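Local coordinates for protein Bse634I restriction endonuclease (Geobacillus stearothermophilus, PDB 1KNV) that cleaves double-stranded DNA at a specific sequence as a type II restriction endonuclease, probably with the help of bound metal ions, at residues Phe27-Ile31 with Leu167-Ile172; Tyr34-Pro39 with Ile164-Thr168; Asp146-Gln152 with Ser190-Gly196; Gly213-Lys217 with Glu268-Asp272. One frame throughout, in Å; residues are numbered along the deposited sequence. Where two conformers were deposited one is given.

Interaction 1 (Phe27-Ile31 with Leu167-Ile172)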
# COMPACT_ATOMS: atom_id res chain seq x y z
N PHE B 27 -13.02 42.79 20.82
CA PHE B 27 -11.69 43.36 20.67
C PHE B 27 -11.49 44.64 21.47
O PHE B 27 -10.39 44.88 21.98
CB PHE B 27 -11.41 43.57 19.19
CG PHE B 27 -11.54 42.31 18.38
CD1 PHE B 27 -12.29 42.29 17.21
CD2 PHE B 27 -10.94 41.13 18.81
CE1 PHE B 27 -12.44 41.11 16.47
CE2 PHE B 27 -11.08 39.95 18.08
CZ PHE B 27 -11.83 39.94 16.91
N ASN B 28 -12.53 45.46 21.59
CA ASN B 28 -12.40 46.69 22.37
C ASN B 28 -12.33 46.32 23.84
O ASN B 28 -11.68 47.00 24.63
CB ASN B 28 -13.59 47.63 22.12
CG ASN B 28 -13.68 48.07 20.67
OD1 ASN B 28 -12.67 48.28 20.00
ND2 ASN B 28 -14.91 48.23 20.19
N ALA B 29 -12.99 45.23 24.21
CA ALA B 29 -12.97 44.78 25.59
C ALA B 29 -11.55 44.40 25.95
O ALA B 29 -11.05 44.75 27.02
CB ALA B 29 -13.89 43.57 25.77
N LEU B 30 -10.88 43.70 25.04
CA LEU B 30 -9.50 43.25 25.25
C LEU B 30 -8.53 44.41 25.41
O LEU B 30 -7.74 44.45 26.35
CB LEU B 30 -9.04 42.38 24.09
CG LEU B 30 -9.59 40.95 24.06
CD1 LEU B 30 -9.22 40.30 22.75
CD2 LEU B 30 -9.03 40.16 25.21
N ILE B 31 -8.60 45.36 24.48
CA ILE B 31 -7.72 46.51 24.51
C ILE B 31 -7.93 47.33 25.78
O ILE B 31 -6.97 47.70 26.46
CB ILE B 31 -7.96 47.40 23.28
CG1 ILE B 31 -7.76 46.57 22.01
CG2 ILE B 31 -7.01 48.58 23.30
CD1 ILE B 31 -8.03 47.33 20.76
N LEU B 167 -2.34 44.57 24.46
CA LEU B 167 -3.25 44.40 23.34
C LEU B 167 -3.72 45.70 22.70
O LEU B 167 -4.11 46.65 23.39
CB LEU B 167 -4.46 43.58 23.78
CG LEU B 167 -4.13 42.23 24.41
CD1 LEU B 167 -5.41 41.47 24.67
CD2 LEU B 167 -3.20 41.43 23.49
N THR B 168 -3.69 45.72 21.37
CA THR B 168 -4.11 46.86 20.57
C THR B 168 -4.84 46.33 19.33
O THR B 168 -4.66 45.17 18.96
CB THR B 168 -2.88 47.71 20.12
OG1 THR B 168 -2.13 47.02 19.11
CG2 THR B 168 -1.95 47.98 21.30
N HIS B 169 -5.64 47.14 18.73
CA HIS B 169 -6.39 46.71 17.52
C HIS B 169 -5.42 46.21 16.47
O HIS B 169 -5.73 45.30 15.71
CB HIS B 169 -7.21 47.87 16.94
CG HIS B 169 -8.54 48.06 17.58
ND1 HIS B 169 -9.06 49.31 17.88
CD2 HIS B 169 -9.48 47.17 17.98
CE1 HIS B 169 -10.25 49.17 18.44
NE2 HIS B 169 -10.52 47.88 18.51
N GLU B 170 -4.23 46.79 16.44
CA GLU B 170 -3.22 46.40 15.48
C GLU B 170 -2.51 45.07 15.74
O GLU B 170 -2.46 44.22 14.84
CB GLU B 170 -2.19 47.52 15.33
CG GLU B 170 -1.27 47.34 14.13
CD GLU B 170 -0.23 48.45 14.03
OE1 GLU B 170 -0.43 49.51 14.67
OE2 GLU B 170 0.78 48.27 13.32
N ASN B 171 -1.96 44.84 16.93
CA ASN B 171 -1.28 43.58 17.12
C ASN B 171 -2.25 42.40 17.23
O ASN B 171 -1.87 41.25 16.97
CB ASN B 171 -0.29 43.63 18.31
CG ASN B 171 -0.94 43.92 19.63
OD1 ASN B 171 -2.16 43.82 19.77
ND2 ASN B 171 -0.13 44.27 20.63
N ILE B 172 -3.50 42.67 17.57
CA ILE B 172 -4.51 41.62 17.63
C ILE B 172 -4.85 41.21 16.19
O ILE B 172 -4.92 40.02 15.87
CB ILE B 172 -5.79 42.08 18.32
CG1 ILE B 172 -5.55 42.21 19.82
CG2 ILE B 172 -6.91 41.09 18.07
CD1 ILE B 172 -6.78 42.64 20.58
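The H169 ring, in one of its two conformers, takes the end methyl of I31 over one face and has N28 OD1 and F27 CB at its edge. H169 opens helix 169-176, whose start is a capping box built by T168 and N171; helix 26-33 packs against it. CD1 of I31 stands above the centre of the imidazole, modelled too near to be trusted. H169 NE2 makes a weak bond to N28 OD1 (2.6 Å), doubtful because the ring has a second position, with amide and ring planes 77° apart; the amide nitrogen of N28 turns to N9 O. On the inner side L30 CB meets L167 CD1 at 3.8 Å, and L30 CD1 meets I172 CD1 at 4.0 Å. I172 CG2 approaches the F27 ring obliquely, 4.1 Å from CD2. W78 and V81 of helix 68-93 also touch L30. With CG1 anti to its carbonyl carbon (chi1 -57°), I31 reaches the second helix: CG1 lies 4.3 Å from I172 CD1 while CG2 rests on L167 O. An alanine here is likely to leave a gap beside L167 O and I172 CD1. In the capping box, N171 N points almost straight at T168 OG1 (3.1 Å, 177°).

Interaction 2 (Tyr34-Pro39 with Ile164-Thr168)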
# COMPACT_ATOMS: atom_id res chain seq x y z
N TYR B 34 -6.42 45.50 28.59
CA TYR B 34 -5.01 45.13 28.47
C TYR B 34 -4.14 46.20 27.81
O TYR B 34 -3.37 45.92 26.89
CB TYR B 34 -4.87 43.80 27.73
CG TYR B 34 -5.58 42.66 28.44
CD1 TYR B 34 -6.88 42.30 28.10
CD2 TYR B 34 -4.96 41.98 29.47
CE1 TYR B 34 -7.54 41.29 28.79
CE2 TYR B 34 -5.62 40.97 30.16
CZ TYR B 34 -6.91 40.64 29.81
OH TYR B 34 -7.58 39.64 30.49
N HIS B 35 -4.25 47.42 28.32
CA HIS B 35 -3.47 48.54 27.84
C HIS B 35 -2.02 48.42 28.27
O HIS B 35 -1.14 49.02 27.65
CB HIS B 35 -4.00 49.87 28.40
CG HIS B 35 -5.11 50.48 27.59
ND1 HIS B 35 -6.44 50.19 27.80
CD2 HIS B 35 -5.07 51.38 26.58
CE1 HIS B 35 -7.18 50.90 26.97
NE2 HIS B 35 -6.38 51.63 26.22
N HIS B 36 -1.76 47.66 29.33
CA HIS B 36 -0.39 47.55 29.83
C HIS B 36 0.18 46.16 30.03
O HIS B 36 1.33 46.02 30.47
CB HIS B 36 -0.25 48.36 31.13
CG HIS B 36 -0.46 49.83 30.95
ND1 HIS B 36 -1.71 50.39 30.79
CD2 HIS B 36 0.42 50.86 30.90
CE1 HIS B 36 -1.59 51.70 30.64
NE2 HIS B 36 -0.31 52.01 30.71
N GLN B 37 -0.58 45.13 29.71
CA GLN B 37 -0.08 43.77 29.88
C GLN B 37 -0.89 42.79 29.05
O GLN B 37 -1.99 43.11 28.59
CB GLN B 37 -0.17 43.35 31.34
CG GLN B 37 -1.60 43.16 31.83
CD GLN B 37 -1.68 42.37 33.12
OE1 GLN B 37 -1.17 42.82 34.15
NE2 GLN B 37 -2.31 41.20 33.08
N THR B 38 -0.34 41.60 28.87
CA THR B 38 -1.05 40.56 28.14
C THR B 38 -1.62 39.64 29.21
O THR B 38 -1.11 39.58 30.33
CB THR B 38 -0.12 39.75 27.20
OG1 THR B 38 1.07 39.37 27.90
CG2 THR B 38 0.22 40.57 25.96
N PRO B 39 -2.70 38.92 28.89
CA PRO B 39 -3.35 38.00 29.82
C PRO B 39 -2.38 37.03 30.51
O PRO B 39 -1.49 36.47 29.87
CB PRO B 39 -4.35 37.29 28.93
CG PRO B 39 -4.74 38.37 27.95
CD PRO B 39 -3.41 38.97 27.60
N ILE B 164 4.47 40.95 22.05
CA ILE B 164 3.27 41.74 22.29
C ILE B 164 3.15 41.90 23.81
O ILE B 164 2.91 40.93 24.53
CB ILE B 164 2.02 41.03 21.71
CG1 ILE B 164 2.11 41.01 20.18
CG2 ILE B 164 0.75 41.73 22.16
CD1 ILE B 164 1.05 40.15 19.51
N ASN B 165 3.34 43.12 24.27
CA ASN B 165 3.30 43.43 25.70
C ASN B 165 1.97 43.99 26.16
O ASN B 165 1.74 44.13 27.36
CB ASN B 165 4.40 44.41 26.03
CG ASN B 165 5.75 43.86 25.73
OD1 ASN B 165 6.71 44.60 25.49
ND2 ASN B 165 5.86 42.53 25.76
N LYS B 166 1.12 44.32 25.21
CA LYS B 166 -0.19 44.87 25.52
C LYS B 166 -1.04 44.74 24.27
O LYS B 166 -0.52 44.78 23.16
CB LYS B 166 -0.07 46.33 25.96
CG LYS B 166 0.85 47.18 25.09
CD LYS B 166 0.11 47.76 23.89
CE LYS B 166 -0.86 48.87 24.31
NZ LYS B 166 -0.17 50.08 24.84
N LEU B 167 -2.34 44.57 24.46
CA LEU B 167 -3.25 44.40 23.34
C LEU B 167 -3.72 45.70 22.70
O LEU B 167 -4.11 46.65 23.39
CB LEU B 167 -4.46 43.58 23.78
CG LEU B 167 -4.13 42.23 24.41
CD1 LEU B 167 -5.41 41.47 24.67
CD2 LEU B 167 -3.20 41.43 23.49
N THR B 168 -3.69 45.72 21.37
CA THR B 168 -4.11 46.86 20.57
C THR B 168 -4.84 46.33 19.33
O THR B 168 -4.66 45.17 18.96
CB THR B 168 -2.88 47.71 20.12
OG1 THR B 168 -2.13 47.02 19.11
CG2 THR B 168 -1.95 47.98 21.30
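Y34 O accepts L167 N at 3.0 Å, in the carbonyl plane but with a bend at the hydrogen (140°). The bond joins two irregular loops: one leaves helix 26-33, of which Y34 is the first residue past the helical backbone angles, and the other runs into helix 169-176. Beside it the Y34 and L167 side chains lie alongside one another and point the same way, Y34 CB 3.7 Å from L167 CG. L167 CD1 meets the tyrosine ring obliquely, while P39 CG sits over one face, offset toward the rim. Y34 OH is hydrogen-bonded to N46 OD1 of helix 43-60, which fixes the far end of the ring.

K166 starts with CG wedged between its backbone N and carbonyl carbon (chi1 46°) and bends again at each later torsion. The chain therefore curls around H35 O, with CB 3.4 Å from that oxygen and NZ making a weak hydrogen bond to it at 3.2 Å. Further along, N165 O receives a CA-H...O contact from Q37 CA at 3.1 Å. T38 lies against the other loop through its methyl rather than its hydroxyl: CG2 rests 3.1 Å from I164 O and 4.0 Å from I164 CG2.

Interaction 3 (Asp146-Gln152 with Ser190-Gly196)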
# COMPACT_ATOMS: atom_id res chain seq x y z
N ASP B 146 -7.39 24.41 14.68
CA ASP B 146 -7.44 25.76 15.24
C ASP B 146 -6.05 26.37 15.35
O ASP B 146 -5.89 27.59 15.37
CB ASP B 146 -8.09 25.73 16.62
CG ASP B 146 -9.53 25.22 16.56
OD1 ASP B 146 -10.33 25.78 15.78
OD2 ASP B 146 -9.85 24.27 17.30
N LEU B 147 -5.04 25.52 15.40
CA LEU B 147 -3.68 26.00 15.53
C LEU B 147 -2.74 25.19 14.65
O LEU B 147 -2.80 23.95 14.61
CB LEU B 147 -3.27 25.85 16.99
CG LEU B 147 -1.98 26.38 17.57
CD1 LEU B 147 -2.02 27.86 17.34
CD2 LEU B 147 -1.87 26.03 19.06
N LEU B 148 -1.88 25.88 13.91
CA LEU B 148 -0.90 25.25 13.03
C LEU B 148 0.55 25.56 13.43
O LEU B 148 0.89 26.72 13.69
CB LEU B 148 -1.04 25.73 11.60
CG LEU B 148 -2.16 25.32 10.70
CD1 LEU B 148 -1.87 25.83 9.29
CD2 LEU B 148 -2.25 23.82 10.75
N ILE B 149 1.39 24.54 13.50
CA ILE B 149 2.80 24.75 13.80
C ILE B 149 3.51 24.46 12.49
O ILE B 149 3.42 23.36 11.95
CB ILE B 149 3.28 23.81 14.93
CG1 ILE B 149 2.63 24.21 16.28
CG2 ILE B 149 4.80 23.92 15.06
CD1 ILE B 149 1.13 24.10 16.32
N ILE B 150 4.12 25.50 11.95
CA ILE B 150 4.81 25.44 10.67
C ILE B 150 6.30 25.68 10.85
O ILE B 150 6.71 26.46 11.71
CB ILE B 150 4.27 26.52 9.71
CG1 ILE B 150 2.81 26.22 9.38
CG2 ILE B 150 5.11 26.61 8.46
CD1 ILE B 150 2.10 27.36 8.76
N ARG B 151 7.12 24.99 10.09
CA ARG B 151 8.56 25.18 10.18
C ARG B 151 9.14 25.40 8.79
O ARG B 151 9.26 24.46 8.00
CB ARG B 151 9.23 23.97 10.84
CG ARG B 151 10.71 24.22 11.12
CD ARG B 151 11.40 22.96 11.54
NE ARG B 151 12.80 23.24 11.86
CZ ARG B 151 13.61 22.36 12.41
NH1 ARG B 151 13.16 21.13 12.71
NH2 ARG B 151 14.86 22.70 12.69
N GLN B 152 9.48 26.65 8.49
CA GLN B 152 10.04 27.01 7.20
C GLN B 152 10.70 28.38 7.39
O GLN B 152 10.04 29.41 7.37
CB GLN B 152 8.94 27.08 6.13
CG GLN B 152 9.45 27.17 4.70
CD GLN B 152 8.34 27.05 3.67
OE1 GLN B 152 8.16 27.92 2.82
NE2 GLN B 152 7.59 25.96 3.75
N SER B 190 6.30 21.25 5.47
CA SER B 190 6.71 22.30 6.39
C SER B 190 5.79 22.38 7.61
O SER B 190 6.13 23.00 8.59
CB SER B 190 6.75 23.67 5.69
OG SER B 190 7.90 23.77 4.86
N LEU B 191 4.62 21.74 7.56
CA LEU B 191 3.69 21.73 8.69
C LEU B 191 4.22 20.67 9.61
O LEU B 191 4.60 19.63 9.17
CB LEU B 191 2.36 21.20 8.34
CG LEU B 191 1.96 21.77 7.03
CD1 LEU B 191 0.82 21.03 6.70
CD2 LEU B 191 1.60 23.16 7.14
N VAL B 192 4.23 20.92 10.88
CA VAL B 192 4.70 19.90 11.74
C VAL B 192 3.57 19.41 12.55
O VAL B 192 3.48 18.22 12.77
CB VAL B 192 5.94 20.36 12.51
CG1 VAL B 192 7.10 20.42 11.48
CG2 VAL B 192 5.76 21.69 13.13
N ALA B 193 2.59 20.28 12.77
CA ALA B 193 1.45 19.86 13.54
C ALA B 193 0.24 20.79 13.47
O ALA B 193 0.34 21.96 13.08
CB ALA B 193 1.87 19.66 14.98
N GLY B 194 -0.89 20.24 13.88
CA GLY B 194 -2.14 20.97 13.93
C GLY B 194 -2.74 20.68 15.30
O GLY B 194 -2.54 19.59 15.84
N VAL B 195 -3.46 21.64 15.87
CA VAL B 195 -4.08 21.44 17.18
C VAL B 195 -5.57 21.79 17.11
O VAL B 195 -5.95 22.82 16.56
CB VAL B 195 -3.43 22.31 18.29
CG1 VAL B 195 -3.99 21.91 19.67
CG2 VAL B 195 -1.92 22.15 18.27
N GLY B 196 -6.40 20.91 17.66
CA GLY B 196 -7.83 21.16 17.70
C GLY B 196 -8.13 21.63 19.11
O GLY B 196 -7.92 20.88 20.05
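I149 O is gripped by two backbone donors, V192 N at 2.8 Å (177°) and A193 N at 3.3 Å, the second on a lone pair; this classic beta bulge shifts the register of the antiparallel strands 147-151 and 191-196 by one residue. The tight part lies along the face that carries L147, I149, A193 and V195. L147 and V195 run side by side with CB atoms 3.8 Å apart, and I149 CD1 reaches V195 CG2 at 4.1 Å; M286, I290 and I291 of helix 281-291 close over these side chains. On the other face I150 CG1 lies 4.0 Å from L191 CD2, and L148 CD2 leans across G194.

The R151 end is looser. R151 N still bonds S190 O at 2.7 Å, but with CG anti to the backbone N (chi1 -172°) its extended chain leads out to solvent, leaving CB beside V192 CG1. At the opposite end D146 and L147 both face V195 O in a second classic bulge, the D146 bond being weak. D146 OD2 also accepts L197 N. D146 and L197 bind calcium in this protein, though none is bound to this chain, consistent with the metal site of the PDDEXK nuclease core.

Interaction 4 (Gly213-Lys217 with Glu268-Asp272)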
# COMPACT_ATOMS: atom_id res chain seq x y z
N GLY B 213 -8.39 14.50 13.26
CA GLY B 213 -7.06 13.91 13.21
C GLY B 213 -6.97 12.89 12.09
O GLY B 213 -5.96 12.81 11.40
N ASN B 214 -8.03 12.11 11.89
CA ASN B 214 -8.03 11.11 10.82
C ASN B 214 -8.03 11.76 9.45
O ASN B 214 -7.32 11.30 8.56
CB ASN B 214 -9.26 10.21 10.94
CG ASN B 214 -8.99 9.02 11.82
OD1 ASN B 214 -8.18 8.16 11.48
ND2 ASN B 214 -9.67 8.96 12.97
N ILE B 215 -8.82 12.82 9.30
CA ILE B 215 -8.94 13.55 8.04
C ILE B 215 -7.62 14.21 7.62
O ILE B 215 -7.17 14.05 6.48
CB ILE B 215 -10.04 14.65 8.12
CG1 ILE B 215 -11.42 14.00 8.09
CG2 ILE B 215 -9.92 15.62 6.95
CD1 ILE B 215 -11.73 13.35 6.74
N LEU B 216 -7.01 14.94 8.55
CA LEU B 216 -5.77 15.63 8.26
C LEU B 216 -4.57 14.69 8.11
O LEU B 216 -3.77 14.83 7.19
CB LEU B 216 -5.50 16.69 9.33
CG LEU B 216 -6.54 17.81 9.37
CD1 LEU B 216 -6.26 18.71 10.55
CD2 LEU B 216 -6.49 18.61 8.06
N LYS B 217 -4.43 13.73 9.02
CA LYS B 217 -3.31 12.81 8.94
C LYS B 217 -3.35 11.94 7.67
O LYS B 217 -2.32 11.67 7.07
CB LYS B 217 -3.25 11.90 10.17
CG LYS B 217 -2.68 12.58 11.40
CD LYS B 217 -2.40 11.54 12.47
CE LYS B 217 -1.59 12.13 13.58
NZ LYS B 217 -1.04 11.07 14.45
N GLU B 268 -0.32 4.61 14.59
CA GLU B 268 -0.44 5.93 15.18
C GLU B 268 -1.87 6.30 15.51
O GLU B 268 -2.83 5.83 14.89
CB GLU B 268 0.19 7.00 14.27
CG GLU B 268 -0.50 7.24 12.97
CD GLU B 268 0.18 8.33 12.15
OE1 GLU B 268 0.25 9.48 12.62
OE2 GLU B 268 0.66 8.03 11.04
N ARG B 269 -2.00 7.13 16.53
CA ARG B 269 -3.30 7.59 16.98
C ARG B 269 -3.79 8.65 16.01
O ARG B 269 -3.00 9.29 15.31
CB ARG B 269 -3.18 8.24 18.36
CG ARG B 269 -2.49 7.41 19.40
CD ARG B 269 -2.38 8.23 20.66
NE ARG B 269 -1.85 7.44 21.77
CZ ARG B 269 -1.68 7.92 23.01
NH1 ARG B 269 -2.00 9.18 23.29
NH2 ARG B 269 -1.18 7.14 23.96
N ALA B 270 -5.10 8.85 15.98
CA ALA B 270 -5.69 9.87 15.15
C ALA B 270 -5.26 11.18 15.79
O ALA B 270 -5.02 12.17 15.11
CB ALA B 270 -7.20 9.74 15.16
N VAL B 271 -5.17 11.18 17.12
CA VAL B 271 -4.79 12.37 17.89
C VAL B 271 -3.57 11.95 18.68
O VAL B 271 -3.67 11.14 19.59
CB VAL B 271 -5.91 12.78 18.87
CG1 VAL B 271 -5.60 14.14 19.50
CG2 VAL B 271 -7.24 12.86 18.14
N ASP B 272 -2.43 12.50 18.32
CA ASP B 272 -1.18 12.16 18.98
C ASP B 272 -1.12 12.41 20.48
O ASP B 272 -0.45 11.68 21.21
CB ASP B 272 -0.05 12.87 18.26
CG ASP B 272 0.17 12.32 16.89
OD1 ASP B 272 0.71 11.20 16.80
OD2 ASP B 272 -0.22 12.98 15.90
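G213, in helix 203-227, brings its CA to within 4.7 Å of A270 CA in the loop before strand 273-276, and a CA-H...O contact of 3.3 Å joins G213 CA to A270 O. That carbonyl fills the place where a CB on G213 would stand, so the close approach depends on glycine's bare backbone. One turn further along, the K217 chain runs out fully extended beyond CG and delivers its amine into the bend of the loop. NZ donates to R269 O at 2.8 Å, nearly along the C=O axis. It forms a salt bridge to E268 OE1 at 2.7 Å, on the carboxylate's anti lone pair, and a second one to D272 OD2, an oxygen whose position is less sure. E268 gets there with CG between its backbone N and carbonyl carbon (chi1 67°) and an extended chain beyond CG. On the neighbouring side of the helix N214 ND2 touches A270 CB at 3.4 Å, while N214 OD1 accepts T257 N.

D272 OD2 also takes a hydrogen bond from Y236 N of strand 235-240. R269 NE turns outward to Q137 O of the second subunit, and D272 O accepts Q136 NE2 of the same neighbour, so this loop meets the subunit interface.

A methionine in place of K217 would probably leave both carboxylates without their positive mate and R269 O without this donor. Two acidic groups and a carbonyl converging on one buried amine are likely to favour its charged form and to offset the cost of burying it.

In the fold
From the N terminus, helix 26-33 opens interaction 1 and the loop after it opens interaction 2. Both end on one piece of chain, interaction 2 at 164-168 and interaction 1 at 167-172; they share L167 and T168, and N171 ND2 also reaches K166 O. Together they tie the N-terminal helix and its exit loop to the start of helix 169-176. Interaction 3 opens at 146-152, inside both loops, and closes beyond them at 190-196, crossing both while pairing two central strands about 25 Å away between centres. Interaction 4 follows in series, on the opposite side of the chain's centre from interactions 1 and 2, joining helix 203-227 to the loop before strand 273-276.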